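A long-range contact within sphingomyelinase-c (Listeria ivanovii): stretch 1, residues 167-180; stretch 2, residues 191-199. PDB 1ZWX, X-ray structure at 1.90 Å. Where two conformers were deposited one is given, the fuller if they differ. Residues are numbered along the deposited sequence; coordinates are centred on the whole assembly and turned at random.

Stretch 1 167-180: IRAEQMQEIQTFIA
Stretch 2 191-199: FIGGDLNVN

The contact is a modest, mainly apolar packing of a helix against a strand and the loop that follows it, burying 344 Å² in total and containing no hydrogen bond between the stretches. Residues 167-180 are helical throughout, with phi/psi near -60/-40 and backbone hydrogen bonds from N of residue i+4 to O of residue i, such as Met-172 N to Arg-168 O at 2.8 Å. In stretch 2, Ile-192 is extended (-134/117); the chain turns a corner at Gly-194, whose angles (134/-163) would jam a CB against the preceding carbonyl oxygen. Leu-196 (-84/-11) and Asn-197 (61/26) then form a bend, with a weak hydrogen bond from Asn-197 N to Asp-195 OD1 at 3.1 Å.

Two CA pairs set the register: Ile-175 to Ile-192 at 8.9 Å and Arg-168 to Asn-197 at 8.1 Å, so stretch 2 advances toward the earlier turns of the helix. At the strand, Ile-192 (m, t) points toward the helix and its CD1 meets Ile-179 CD1 at 3.8 Å and Ile-175 CG2 at 4.2 Å; both helix isoleucines are also m, t, point toward stretch 2, and lie one helical turn apart. One turn earlier, Met-172 (chi1 m, chi2 -146°, chi3 t) leaves its CA sideways, but its end comes nearer: CE lies 3.6 Å from Leu-196 CD1 and 3.7 Å from Val-198 CG2. Leu-196 (m, m) and Val-198 (t) both point sideways. These are van der Waals contacts between buried apolar groups.

Arg-168 (m, t, m, chi4 -88°) points toward stretch 2 and brings its CD against the loop, 3.6 Å from Leu-196 O and 3.9 Å from both Asn-197 CB and Val-198 CG2. Asn-197 O sits over one face of the guanidinium, 3.3 Å from Arg-168 NE, but the angle is too poor for a hydrogen bond; the guanidinium nitrogens are satisfied elsewhere in the structure.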

# COMPACT_ATOMS: atom_id res chain seq x y z
N ILE A 167 13.20 8.42 -9.94
CA ILE A 167 11.78 8.75 -9.84
C ILE A 167 11.28 8.46 -8.40
O ILE A 167 10.65 9.33 -7.80
CB ILE A 167 10.92 7.95 -10.89
CG1 ILE A 167 11.26 8.41 -12.32
CG2 ILE A 167 9.42 8.21 -10.66
CD1 ILE A 167 10.83 7.36 -13.38
N ARG A 168 11.59 7.29 -7.85
CA ARG A 168 11.16 6.94 -6.47
C ARG A 168 11.73 7.91 -5.45
O ARG A 168 11.06 8.28 -4.50
CB ARG A 168 11.60 5.55 -6.09
CG ARG A 168 10.75 4.45 -6.69
CD ARG A 168 11.08 3.14 -6.07
NE ARG A 168 12.36 2.56 -6.51
CZ ARG A 168 12.52 1.78 -7.57
NH1 ARG A 168 11.47 1.42 -8.34
NH2 ARG A 168 13.75 1.33 -7.84
N ALA A 169 12.97 8.36 -5.67
CA ALA A 169 13.59 9.33 -4.78
C ALA A 169 12.86 10.66 -4.84
O ALA A 169 12.67 11.29 -3.78
CB ALA A 169 15.12 9.46 -5.11
N GLU A 170 12.38 11.06 -6.02
CA GLU A 170 11.65 12.31 -6.17
C GLU A 170 10.28 12.15 -5.50
O GLU A 170 9.79 13.07 -4.82
CB GLU A 170 11.48 12.70 -7.64
CG GLU A 170 10.97 14.10 -7.91
CD GLU A 170 9.42 14.23 -7.75
OE1 GLU A 170 8.94 15.35 -7.54
OE2 GLU A 170 8.71 13.22 -7.83
N GLN A 171 9.69 10.97 -5.67
CA GLN A 171 8.36 10.71 -5.06
C GLN A 171 8.46 10.67 -3.54
O GLN A 171 7.58 11.17 -2.85
CB GLN A 171 7.80 9.39 -5.61
CG GLN A 171 7.39 9.57 -7.10
CD GLN A 171 6.92 8.28 -7.73
OE1 GLN A 171 7.11 7.21 -7.17
NE2 GLN A 171 6.29 8.38 -8.92
N MET A 172 9.52 10.07 -3.00
CA MET A 172 9.74 10.14 -1.55
C MET A 172 9.86 11.58 -1.05
O MET A 172 9.31 11.91 0.02
CB MET A 172 10.92 9.27 -1.11
CG MET A 172 10.77 7.91 -1.62
SD MET A 172 11.27 6.43 -0.83
CE MET A 172 10.66 5.25 -2.03
N GLN A 173 10.57 12.43 -1.80
CA GLN A 173 10.63 13.86 -1.48
C GLN A 173 9.26 14.51 -1.51
O GLN A 173 8.99 15.36 -0.66
CB GLN A 173 11.58 14.66 -2.40
CG GLN A 173 11.69 16.16 -1.98
CD GLN A 173 12.28 16.29 -0.55
OE1 GLN A 173 13.35 15.75 -0.23
NE2 GLN A 173 11.56 16.99 0.33
N GLU A 174 8.42 14.18 -2.50
CA GLU A 174 7.05 14.73 -2.53
C GLU A 174 6.33 14.48 -1.20
O GLU A 174 5.65 15.36 -0.72
CB GLU A 174 6.23 14.20 -3.71
CG GLU A 174 6.75 14.68 -5.09
CD GLU A 174 5.76 14.43 -6.24
OE1 GLU A 174 4.55 14.57 -6.02
OE2 GLU A 174 6.19 14.07 -7.35
N ILE A 175 6.51 13.29 -0.64
CA ILE A 175 5.90 12.91 0.64
C ILE A 175 6.47 13.77 1.79
O ILE A 175 5.73 14.35 2.59
CB ILE A 175 6.10 11.44 0.89
CG1 ILE A 175 5.25 10.59 -0.12
CG2 ILE A 175 5.78 11.04 2.35
CD1 ILE A 175 5.60 9.12 -0.06
N GLN A 176 7.79 13.87 1.84
CA GLN A 176 8.41 14.69 2.91
C GLN A 176 8.09 16.15 2.79
O GLN A 176 7.92 16.81 3.80
CB GLN A 176 9.92 14.46 3.00
CG GLN A 176 10.34 13.52 4.13
CD GLN A 176 9.84 13.93 5.53
OE1 GLN A 176 9.81 15.11 5.88
NE2 GLN A 176 9.45 12.94 6.33
N THR A 177 8.00 16.69 1.57
CA THR A 177 7.63 18.08 1.38
C THR A 177 6.22 18.35 1.91
O THR A 177 5.94 19.41 2.51
CB THR A 177 7.72 18.47 -0.12
OG1 THR A 177 9.09 18.43 -0.52
CG2 THR A 177 7.16 19.84 -0.43
N PHE A 178 5.34 17.39 1.67
CA PHE A 178 3.96 17.52 2.11
C PHE A 178 3.92 17.53 3.64
O PHE A 178 3.30 18.41 4.21
CB PHE A 178 3.08 16.41 1.48
CG PHE A 178 1.75 16.23 2.16
CD1 PHE A 178 0.67 17.00 1.78
CD2 PHE A 178 1.60 15.29 3.18
CE1 PHE A 178 -0.56 16.85 2.42
CE2 PHE A 178 0.37 15.12 3.82
CZ PHE A 178 -0.71 15.92 3.44
N ILE A 179 4.60 16.57 4.27
CA ILE A 179 4.70 16.46 5.72
C ILE A 179 5.28 17.74 6.36
O ILE A 179 4.76 18.23 7.39
CB ILE A 179 5.56 15.24 6.16
CG1 ILE A 179 4.91 13.92 5.75
CG2 ILE A 179 5.82 15.27 7.68
CD1 ILE A 179 5.67 12.68 6.13
N ALA A 180 6.33 18.29 5.75
CA ALA A 180 6.93 19.54 6.23
C ALA A 180 5.95 20.71 6.17
O ALA A 180 5.82 21.49 7.12
CB ALA A 180 8.23 19.87 5.44
N PHE A 191 2.55 7.89 10.35
CA PHE A 191 2.91 6.62 9.73
C PHE A 191 2.94 6.82 8.21
O PHE A 191 2.19 7.64 7.65
CB PHE A 191 1.88 5.54 10.03
CG PHE A 191 1.70 5.21 11.49
CD1 PHE A 191 0.70 5.84 12.24
CD2 PHE A 191 2.48 4.23 12.09
CE1 PHE A 191 0.51 5.51 13.59
CE2 PHE A 191 2.30 3.89 13.44
CZ PHE A 191 1.27 4.52 14.18
N ILE A 192 3.85 6.10 7.57
CA ILE A 192 3.99 6.15 6.10
C ILE A 192 4.08 4.70 5.70
O ILE A 192 4.98 3.98 6.10
CB ILE A 192 5.25 6.94 5.61
CG1 ILE A 192 5.28 8.39 6.11
CG2 ILE A 192 5.30 6.95 4.03
CD1 ILE A 192 6.71 9.05 5.92
N GLY A 193 3.11 4.23 4.92
CA GLY A 193 3.08 2.81 4.56
C GLY A 193 2.60 2.54 3.14
O GLY A 193 2.00 3.38 2.49
N GLY A 194 2.88 1.32 2.68
CA GLY A 194 2.46 0.87 1.36
C GLY A 194 3.60 0.18 0.65
O GLY A 194 4.58 -0.24 1.26
N ASP A 195 3.45 0.05 -0.67
CA ASP A 195 4.44 -0.62 -1.51
C ASP A 195 5.40 0.47 -1.98
O ASP A 195 5.08 1.30 -2.87
CB ASP A 195 3.73 -1.30 -2.70
CG ASP A 195 4.70 -1.95 -3.69
OD1 ASP A 195 5.93 -1.88 -3.52
OD2 ASP A 195 4.19 -2.59 -4.62
N LEU A 196 6.54 0.53 -1.29
CA LEU A 196 7.55 1.55 -1.58
C LEU A 196 8.47 1.17 -2.76
O LEU A 196 9.25 2.03 -3.23
CB LEU A 196 8.38 1.90 -0.33
CG LEU A 196 7.76 3.01 0.57
CD1 LEU A 196 7.76 4.36 -0.12
CD2 LEU A 196 6.34 2.71 0.97
N ASN A 197 8.40 -0.09 -3.19
CA ASN A 197 9.12 -0.57 -4.40
C ASN A 197 10.67 -0.42 -4.24
O ASN A 197 11.41 -0.29 -5.21
CB ASN A 197 8.58 0.12 -5.65
CG ASN A 197 7.59 -0.75 -6.41
OD1 ASN A 197 7.84 -1.95 -6.61
ND2 ASN A 197 6.49 -0.17 -6.83
N VAL A 198 11.11 -0.43 -2.99
CA VAL A 198 12.53 -0.39 -2.64
C VAL A 198 12.82 -1.66 -1.86
O VAL A 198 12.22 -1.90 -0.80
CB VAL A 198 12.88 0.87 -1.84
CG1 VAL A 198 14.37 0.85 -1.34
CG2 VAL A 198 12.57 2.11 -2.63
N ASN A 199 13.70 -2.50 -2.41
CA ASN A 199 14.05 -3.76 -1.81
C ASN A 199 14.93 -3.56 -0.56
O ASN A 199 15.89 -2.78 -0.57
CB ASN A 199 14.73 -4.66 -2.88
CG ASN A 199 14.92 -6.09 -2.43
OD1 ASN A 199 14.17 -6.62 -1.60
ND2 ASN A 199 15.93 -6.74 -2.99